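Local atomic coordinates of putative pectin lyase (PDB entry 7CHU), a protein that forms the trimeric tailspike of a thermophilic deep-sea bacteriophage and, as its pectin-lyase-like family suggests, probably recognises and cleaves host surface polysaccharide. Residues F117-I130 and T145-E159. Residues are numbered along the deposited sequence; the frame is centred on the assembly and turned at random.
Sequences FPTGTYKVTSKITI and TCIKSTITNGNPVFE
Gly120 O accepts a hydrogen bond from Cys146 N and Tyr122 N donates to Cys146 O, the start of a parallel ladder of backbone hydrogen bonds in which N-H donors and C=O acceptors alternate along the strand: Tyr122 O accepts from Lys148 N, Val124 N donates to Lys148 O, and Val124 O ends the run by accepting from Thr150 N at 2.9 Å. Where the two strands leave the ladder, water and side chain take over: water 1 donates to both Thr125 O and Thr150 O, and Ser149 OG, in an ST turn, accepts from Ile151 N. Pairing resumes round the corner, Ile128 N donating to Val157 O, Glu159 N to Ile128 O and Ile130 N to Glu159 O. Two successive coils of a right-handed parallel beta-helix, the fold of the pectate lyase-like family, thus satisfy each other's main-chain groups, and Val124 CG2 presses against Ile147 CG2 at 3.4 Å on the inner face. Thr145 OG1 donates to Phe117 O from above the carbonyl plane (2.9 Å) and accepts from Ala140 N, so the hydroxyl both gives and receives, while Tyr122 OH donates to Pro118 O at 2.6 Å. At the turn, Lys127 bends at chi3 (64°), bringing NZ into a salt bridge with Glu159 OE1 at 3.0 Å, met from above the carboxylate plane (42° out of it); Lys148 NZ instead pairs with Asp180. Water 2 accepts from Lys127 N and Asn155 ND2.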
ATOM      1  N   PHE A 117     -23.381   0.547  17.701  1.00 15.25           N
ATOM      2  CA  PHE A 117     -24.649   0.960  17.085  1.00 15.22           C
ATOM      3  C   PHE A 117     -25.154  -0.206  16.242  1.00 13.60           C
ATOM      4  O   PHE A 117     -24.599  -0.448  15.154  1.00 16.33           O
ATOM      5  CB  PHE A 117     -24.475   2.199  16.181  1.00 12.44           C
ATOM      6  CG  PHE A 117     -24.037   3.458  16.880  1.00 12.33           C
ATOM      7  CD1 PHE A 117     -22.774   3.568  17.439  1.00 12.96           C
ATOM      8  CD2 PHE A 117     -24.866   4.563  16.899  1.00 12.28           C
ATOM      9  CE1 PHE A 117     -22.380   4.737  18.068  1.00 11.95           C
ATOM     10  CE2 PHE A 117     -24.484   5.750  17.527  1.00 11.55           C
ATOM     11  CZ  PHE A 117     -23.238   5.835  18.115  1.00 12.01           C
ATOM     12  N   PRO A 118     -26.192  -0.932  16.656  1.00 14.58           N
ATOM     13  CA  PRO A 118     -26.697  -2.045  15.838  1.00 16.42           C
ATOM     14  C   PRO A 118     -27.306  -1.531  14.546  1.00 18.61           C
ATOM     15  O   PRO A 118     -27.578  -0.336  14.381  1.00 16.65           O
ATOM     16  CB  PRO A 118     -27.774  -2.706  16.721  1.00 19.57           C
ATOM     17  CG  PRO A 118     -27.535  -2.165  18.125  1.00 18.28           C
ATOM     18  CD  PRO A 118     -26.941  -0.795  17.924  1.00 15.68           C
ATOM     19  N   THR A 119     -27.493  -2.467  13.616  1.00 14.30           N
ATOM     20  CA  THR A 119     -28.157  -2.183  12.348  1.00 14.98           C
ATOM     21  C   THR A 119     -29.347  -1.257  12.550  1.00 17.20           C
ATOM     22  O   THR A 119     -30.163  -1.469  13.453  1.00 15.55           O
ATOM     23  CB  THR A 119     -28.613  -3.488  11.709  1.00 17.57           C
ATOM     24  OG1 THR A 119     -27.454  -4.254  11.356  1.00 19.67           O
ATOM     25  CG2 THR A 119     -29.444  -3.207  10.451  1.00 18.61           C
ATOM     26  N   GLY A 120     -29.410  -0.195  11.763  1.00 13.65           N
ATOM     27  CA  GLY A 120     -30.512   0.736  11.901  1.00 16.64           C
ATOM     28  C   GLY A 120     -30.207   2.094  11.305  1.00 18.57           C
ATOM     29  O   GLY A 120     -29.094   2.390  10.880  1.00 13.76           O
ATOM     30  N   THR A 121     -31.246   2.925  11.302  1.00 17.01           N
ATOM     31  CA  THR A 121     -31.202   4.302  10.838  1.00 16.47           C
ATOM     32  C   THR A 121     -31.428   5.183  12.060  1.00 17.61           C
ATOM     33  O   THR A 121     -32.480   5.088  12.693  1.00 16.77           O
ATOM     34  CB  THR A 121     -32.296   4.524   9.792  1.00 18.19           C
ATOM     35  OG1 THR A 121     -32.055   3.674   8.666  1.00 31.36           O
ATOM     36  CG2 THR A 121     -32.343   5.963   9.334  1.00 22.56           C
ATOM     37  N   TYR A 122     -30.449   6.020  12.396  1.00 15.38           N
ATOM     38  CA  TYR A 122     -30.472   6.811  13.622  1.00 15.91           C
ATOM     39  C   TYR A 122     -30.655   8.289  13.272  1.00 16.90           C
ATOM     40  O   TYR A 122     -29.719   8.941  12.801  1.00 15.23           O
ATOM     41  CB  TYR A 122     -29.191   6.589  14.423  1.00 15.56           C
ATOM     42  CG  TYR A 122     -29.039   5.164  14.913  1.00 14.48           C
ATOM     43  CD1 TYR A 122     -28.538   4.175  14.074  1.00 15.49           C
ATOM     44  CD2 TYR A 122     -29.418   4.813  16.201  1.00 15.33           C
ATOM     45  CE1 TYR A 122     -28.407   2.877  14.508  1.00 14.67           C
ATOM     46  CE2 TYR A 122     -29.290   3.490  16.665  1.00 14.26           C
ATOM     47  CZ  TYR A 122     -28.770   2.536  15.797  1.00 15.42           C
ATOM     48  OH  TYR A 122     -28.625   1.236  16.193  1.00 14.72           O
ATOM     49  N   LYS A 123     -31.862   8.808  13.489  1.00 14.73           N
ATOM     50  CA  LYS A 123     -32.103  10.229  13.264  1.00 20.82           C
ATOM     51  C   LYS A 123     -31.394  11.042  14.339  1.00 18.76           C
ATOM     52  O   LYS A 123     -31.619  10.827  15.531  1.00 17.05           O
ATOM     53  CB  LYS A 123     -33.596  10.533  13.277  1.00 19.03           C
ATOM     54  CG  LYS A 123     -33.876  11.998  12.994  1.00 22.70           C
ATOM     55  CD  LYS A 123     -35.303  12.207  12.541  1.00 29.27           C
ATOM     56  CE  LYS A 123     -36.170  12.597  13.701  1.00 29.99           C
ATOM     57  NZ  LYS A 123     -37.513  13.077  13.244  1.00 43.98           N
ATOM     58  N   VAL A 124     -30.529  11.966  13.926  1.00 18.96           N
ATOM     59  CA  VAL A 124     -29.765  12.804  14.846  1.00 16.42           C
ATOM     60  C   VAL A 124     -30.040  14.259  14.495  1.00 19.52           C
ATOM     61  O   VAL A 124     -29.886  14.656  13.333  1.00 15.36           O
ATOM     62  CB  VAL A 124     -28.257  12.497  14.778  1.00 15.14           C
ATOM     63  CG1 VAL A 124     -27.466  13.604  15.489  1.00 15.04           C
ATOM     64  CG2 VAL A 124     -27.964  11.146  15.418  1.00 18.28           C
ATOM     65  N   THR A 125     -30.444  15.051  15.499  1.00 18.68           N
ATOM     66  CA  THR A 125     -30.939  16.403  15.272  1.00 20.95           C
ATOM     67  C   THR A 125     -30.048  17.488  15.853  1.00 20.44           C
ATOM     68  O   THR A 125     -30.316  18.672  15.624  1.00 16.90           O
ATOM     69  CB  THR A 125     -32.353  16.574  15.859  1.00 18.71           C
ATOM     70  OG1 THR A 125     -32.313  16.371  17.278  1.00 19.19           O
ATOM     71  CG2 THR A 125     -33.317  15.565  15.236  1.00 19.77           C
ATOM     72  N   SER A 126     -29.015  17.130  16.600  1.00 17.61           N
ATOM     73  CA  SER A 126     -28.066  18.116  17.074  1.00 18.22           C
ATOM     74  C   SER A 126     -26.756  17.402  17.353  1.00 16.94           C
ATOM     75  O   SER A 126     -26.696  16.172  17.435  1.00 16.27           O
ATOM     76  CB  SER A 126     -28.572  18.865  18.316  1.00 25.91           C
ATOM     77  OG  SER A 126     -28.598  18.037  19.459  1.00 22.65           O
ATOM     78  N   LYS A 127     -25.712  18.210  17.489  1.00 14.61           N
ATOM     79  CA  LYS A 127     -24.340  17.732  17.558  1.00 17.83           C
ATOM     80  C   LYS A 127     -24.175  16.723  18.689  1.00 19.12           C
ATOM     81  O   LYS A 127     -24.642  16.953  19.811  1.00 16.10           O
ATOM     82  CB  LYS A 127     -23.421  18.934  17.767  1.00 19.95           C
ATOM     83  CG  LYS A 127     -21.966  18.602  17.977  1.00 22.46           C
ATOM     84  CD  LYS A 127     -21.141  19.880  18.241  1.00 21.85           C
ATOM     85  CE  LYS A 127     -21.531  20.603  19.534  1.00 27.50           C
ATOM     86  NZ  LYS A 127     -20.518  21.662  19.864  1.00 22.35           N
ATOM     87  N   ILE A 128     -23.512  15.607  18.389  1.00 13.88           N
ATOM     88  CA  ILE A 128     -23.136  14.596  19.376  1.00 15.65           C
ATOM     89  C   ILE A 128     -21.642  14.713  19.630  1.00 16.83           C
ATOM     90  O   ILE A 128     -20.846  14.671  18.687  1.00 16.23           O
ATOM     91  CB  ILE A 128     -23.515  13.183  18.898  1.00 16.90           C
ATOM     92  CG1 ILE A 128     -25.047  13.026  18.890  1.00 16.91           C
ATOM     93  CG2 ILE A 128     -22.869  12.120  19.799  1.00 14.45           C
ATOM     94  CD1 ILE A 128     -25.525  11.800  18.134  1.00 19.49           C
ATOM     95  N   THR A 129     -21.253  14.820  20.896  1.00 15.78           N
ATOM     96  CA  THR A 129     -19.878  15.138  21.242  1.00 17.26           C
ATOM     97  C   THR A 129     -19.196  13.947  21.904  1.00 17.57           C
ATOM     98  O   THR A 129     -19.782  13.260  22.747  1.00 15.14           O
ATOM     99  CB  THR A 129     -19.821  16.366  22.164  1.00 20.64           C
ATOM    100  OG1 THR A 129     -20.509  16.080  23.391  1.00 26.96           O
ATOM    101  CG2 THR A 129     -20.479  17.578  21.495  1.00 16.35           C
ATOM    102  N   ILE A 130     -17.948  13.723  21.517  1.00 16.66           N
ATOM    103  CA  ILE A 130     -17.072  12.723  22.105  1.00 16.43           C
ATOM    104  C   ILE A 130     -15.885  13.503  22.664  1.00 21.33           C
ATOM    105  O   ILE A 130     -15.055  14.017  21.896  1.00 15.60           O
ATOM    106  CB  ILE A 130     -16.617  11.679  21.071  1.00 16.44           C
ATOM    107  CG1 ILE A 130     -17.816  10.928  20.484  1.00 17.95           C
ATOM    108  CG2 ILE A 130     -15.693  10.647  21.735  1.00 14.93           C
ATOM    109  CD1 ILE A 130     -18.500  11.586  19.309  1.00 13.87           C
ATOM    110  N   THR A 145     -25.508   0.451   9.518  1.00 13.39           N
ATOM    111  CA  THR A 145     -25.688   1.432  10.578  1.00 13.80           C
ATOM    112  C   THR A 145     -25.536   2.802   9.927  1.00 15.38           C
ATOM    113  O   THR A 145     -24.451   3.141   9.440  1.00 14.50           O
ATOM    114  CB  THR A 145     -24.677   1.251  11.708  1.00 13.75           C
ATOM    115  OG1 THR A 145     -24.879  -0.020  12.334  1.00 14.40           O
ATOM    116  CG2 THR A 145     -24.853   2.376  12.757  1.00 14.16           C
ATOM    117  N   CYS A 146     -26.621   3.579   9.893  1.00 14.73           N
ATOM    118  CA  CYS A 146     -26.606   4.870   9.210  1.00 16.06           C
ATOM    119  C   CYS A 146     -27.164   5.967  10.116  1.00 16.23           C
ATOM    120  O   CYS A 146     -28.318   5.895  10.553  1.00 16.62           O
ATOM    121  CB  CYS A 146     -27.397   4.794   7.905  1.00 19.63           C
ATOM    122  SG  CYS A 146     -27.348   6.357   6.932  1.00 27.62           S
ATOM    123  N   ILE A 147     -26.352   6.984  10.383  1.00 15.46           N
ATOM    124  CA  ILE A 147     -26.793   8.160  11.128  1.00 16.75           C
ATOM    125  C   ILE A 147     -27.361   9.157  10.123  1.00 19.01           C
ATOM    126  O   ILE A 147     -26.672   9.543   9.171  1.00 20.68           O
ATOM    127  CB  ILE A 147     -25.629   8.768  11.923  1.00 18.77           C
ATOM    128  CG1 ILE A 147     -24.827   7.686  12.689  1.00 18.60           C
ATOM    129  CG2 ILE A 147     -26.121   9.862  12.845  1.00 19.57           C
ATOM    130  CD1 ILE A 147     -25.598   6.884  13.736  1.00 17.26           C
ATOM    131  N   LYS A 148     -28.635   9.514  10.280  1.00 18.06           N
ATOM    132  CA  LYS A 148     -29.325  10.437   9.388  1.00 17.90           C
ATOM    133  C   LYS A 148     -29.445  11.799  10.065  1.00 17.78           C
ATOM    134  O   LYS A 148     -30.216  11.962  11.015  1.00 15.89           O
ATOM    135  CB  LYS A 148     -30.706   9.910   9.007  1.00 19.04           C
ATOM    136  CG  LYS A 148     -30.659   8.580   8.250  1.00 23.77           C
ATOM    137  CD  LYS A 148     -30.591   8.729   6.755  1.00 25.75           C
ATOM    138  CE  LYS A 148     -30.810   7.378   6.061  1.00 33.79           C
ATOM    139  NZ  LYS A 148     -30.620   7.487   4.581  1.00 32.47           N
ATOM    140  N   SER A 149     -28.708  12.780   9.570  1.00 18.73           N
ATOM    141  CA  SER A 149     -28.672  14.093  10.214  1.00 17.94           C
ATOM    142  C   SER A 149     -29.805  14.977   9.728  1.00 15.52           C
ATOM    143  O   SER A 149     -30.111  15.012   8.534  1.00 17.73           O
ATOM    144  CB  SER A 149     -27.345  14.795   9.921  1.00 17.60           C
ATOM    145  OG  SER A 149     -27.244  16.021  10.635  1.00 18.64           O
ATOM    146  N   THR A 150     -30.390  15.744  10.649  1.00 20.81           N
ATOM    147  CA  THR A 150     -31.227  16.881  10.283  1.00 18.12           C
ATOM    148  C   THR A 150     -30.597  18.191  10.721  1.00 20.57           C
ATOM    149  O   THR A 150     -31.280  19.220  10.753  1.00 22.93           O
ATOM    150  CB  THR A 150     -32.625  16.776  10.899  1.00 21.27           C
ATOM    151  OG1 THR A 150     -32.526  16.992  12.313  1.00 21.99           O
ATOM    152  CG2 THR A 150     -33.253  15.400  10.626  1.00 20.12           C
ATOM    153  N   ILE A 151     -29.322  18.166  11.098  1.00 19.52           N
ATOM    154  CA  ILE A 151     -28.636  19.370  11.551  1.00 21.53           C
ATOM    155  C   ILE A 151     -28.447  20.329  10.379  1.00 22.55           C
ATOM    156  O   ILE A 151     -27.947  19.946   9.312  1.00 16.44           O
ATOM    157  CB  ILE A 151     -27.290  18.997  12.186  1.00 19.32           C
ATOM    158  CG1 ILE A 151     -27.515  18.092  13.399  1.00 17.06           C
ATOM    159  CG2 ILE A 151     -26.475  20.233  12.519  1.00 18.27           C
ATOM    160  CD1 ILE A 151     -26.217  17.608  14.009  1.00 18.12           C
ATOM    161  N   THR A 152     -28.846  21.584  10.572  1.00 17.74           N
ATOM    162  CA  THR A 152     -28.720  22.597   9.526  1.00 22.11           C
ATOM    163  C   THR A 152     -27.934  23.826   9.955  1.00 17.72           C
ATOM    164  O   THR A 152     -27.857  24.787   9.177  1.00 19.73           O
ATOM    165  CB  THR A 152     -30.102  23.082   9.049  1.00 26.01           C
ATOM    166  OG1 THR A 152     -30.801  23.676  10.154  1.00 25.80           O
ATOM    167  CG2 THR A 152     -30.923  21.936   8.459  1.00 22.61           C
ATOM    168  N   ASN A 153     -27.374  23.849  11.161  1.00 16.78           N
ATOM    169  CA  ASN A 153     -26.704  25.048  11.652  1.00 20.17           C
ATOM    170  C   ASN A 153     -25.199  24.993  11.451  1.00 20.72           C
ATOM    171  O   ASN A 153     -24.465  25.783  12.065  1.00 18.61           O
ATOM    172  CB  ASN A 153     -27.030  25.296  13.128  1.00 17.36           C
ATOM    173  CG  ASN A 153     -26.581  24.143  14.010  1.00 20.69           C
ATOM    174  OD1 ASN A 153     -25.881  23.235  13.554  1.00 16.80           O
ATOM    175  ND2 ASN A 153     -26.979  24.167  15.259  1.00 17.61           N
ATOM    176  N   GLY A 154     -24.722  24.094  10.590  1.00 19.94           N
ATOM    177  CA  GLY A 154     -23.302  23.986  10.326  1.00 18.20           C
ATOM    178  C   GLY A 154     -22.522  23.171  11.338  1.00 21.82           C
ATOM    179  O   GLY A 154     -21.308  23.016  11.173  1.00 20.50           O
ATOM    180  N   ASN A 155     -23.173  22.641  12.374  1.00 19.20           N
ATOM    181  CA  ASN A 155     -22.480  21.824  13.359  1.00 19.65           C
ATOM    182  C   ASN A 155     -22.197  20.433  12.811  1.00 18.12           C
ATOM    183  O   ASN A 155     -22.845  19.984  11.863  1.00 15.21           O
ATOM    184  CB  ASN A 155     -23.308  21.691  14.640  1.00 16.73           C
ATOM    185  CG  ASN A 155     -23.000  22.792  15.655  1.00 20.85           C
ATOM    186  OD1 ASN A 155     -22.029  23.535  15.511  1.00 20.13           O
ATOM    187  ND2 ASN A 155     -23.836  22.898  16.681  1.00 18.54           N
ATOM    188  N   PRO A 156     -21.242  19.722  13.406  1.00 18.27           N
ATOM    189  CA  PRO A 156     -21.001  18.330  13.007  1.00 17.90           C
ATOM    190  C   PRO A 156     -22.018  17.383  13.626  1.00 17.79           C
ATOM    191  O   PRO A 156     -22.647  17.690  14.637  1.00 17.52           O
ATOM    192  CB  PRO A 156     -19.591  18.046  13.534  1.00 14.18           C
ATOM    193  CG  PRO A 156     -19.376  19.038  14.639  1.00 17.72           C
ATOM    194  CD  PRO A 156     -20.162  20.259  14.258  1.00 16.30           C
ATOM    195  N   VAL A 157     -22.187  16.226  12.973  1.00 15.14           N
ATOM    196  CA  VAL A 157     -22.993  15.152  13.551  1.00 16.50           C
ATOM    197  C   VAL A 157     -22.261  14.551  14.741  1.00 18.08           C
ATOM    198  O   VAL A 157     -22.805  14.455  15.848  1.00 15.89           O
ATOM    199  CB  VAL A 157     -23.315  14.080  12.492  1.00 16.25           C
ATOM    200  CG1 VAL A 157     -24.163  12.979  13.098  1.00 17.58           C
ATOM    201  CG2 VAL A 157     -24.050  14.677  11.330  1.00 19.15           C
ATOM    202  N   PHE A 158     -20.994  14.175  14.539  1.00 14.82           N
ATOM    203  CA  PHE A 158     -20.116  13.711  15.607  1.00 16.90           C
ATOM    204  C   PHE A 158     -18.965  14.698  15.727  1.00 17.79           C
ATOM    205  O   PHE A 158     -18.184  14.848  14.783  1.00 13.87           O
ATOM    206  CB  PHE A 158     -19.553  12.315  15.313  1.00 15.15           C
ATOM    207  CG  PHE A 158     -20.562  11.218  15.376  1.00 16.94           C
ATOM    208  CD1 PHE A 158     -21.339  11.029  16.514  1.00 18.64           C
ATOM    209  CD2 PHE A 158     -20.711  10.343  14.308  1.00 18.33           C
ATOM    210  CE1 PHE A 158     -22.258   9.992  16.574  1.00 21.22           C
ATOM    211  CE2 PHE A 158     -21.623   9.306  14.365  1.00 18.93           C
ATOM    212  CZ  PHE A 158     -22.401   9.130  15.489  1.00 16.09           C
ATOM    213  N   GLU A 159     -18.817  15.303  16.910  1.00 13.74           N
ATOM    214  CA  GLU A 159     -17.691  16.173  17.225  1.00 15.17           C
ATOM    215  C   GLU A 159     -16.757  15.447  18.191  1.00 17.21           C
ATOM    216  O   GLU A 159     -17.136  15.175  19.339  1.00 17.17           O
ATOM    217  CB  GLU A 159     -18.178  17.501  17.831  1.00 14.78           C
ATOM    218  CG  GLU A 159     -17.052  18.535  18.005  1.00 16.65           C
ATOM    219  CD  GLU A 159     -17.460  19.796  18.821  1.00 22.88           C
ATOM    220  OE1 GLU A 159     -18.274  19.696  19.767  1.00 27.01           O
ATOM    221  OE2 GLU A 159     -16.942  20.895  18.531  1.00 27.43           O
TER
HETATM  222  O   HOH W   1     -31.907  19.785  13.738  1.00 27.36           O
HETATM  223  O   HOH W   2     -26.374  21.269  16.885  1.00 10.56           O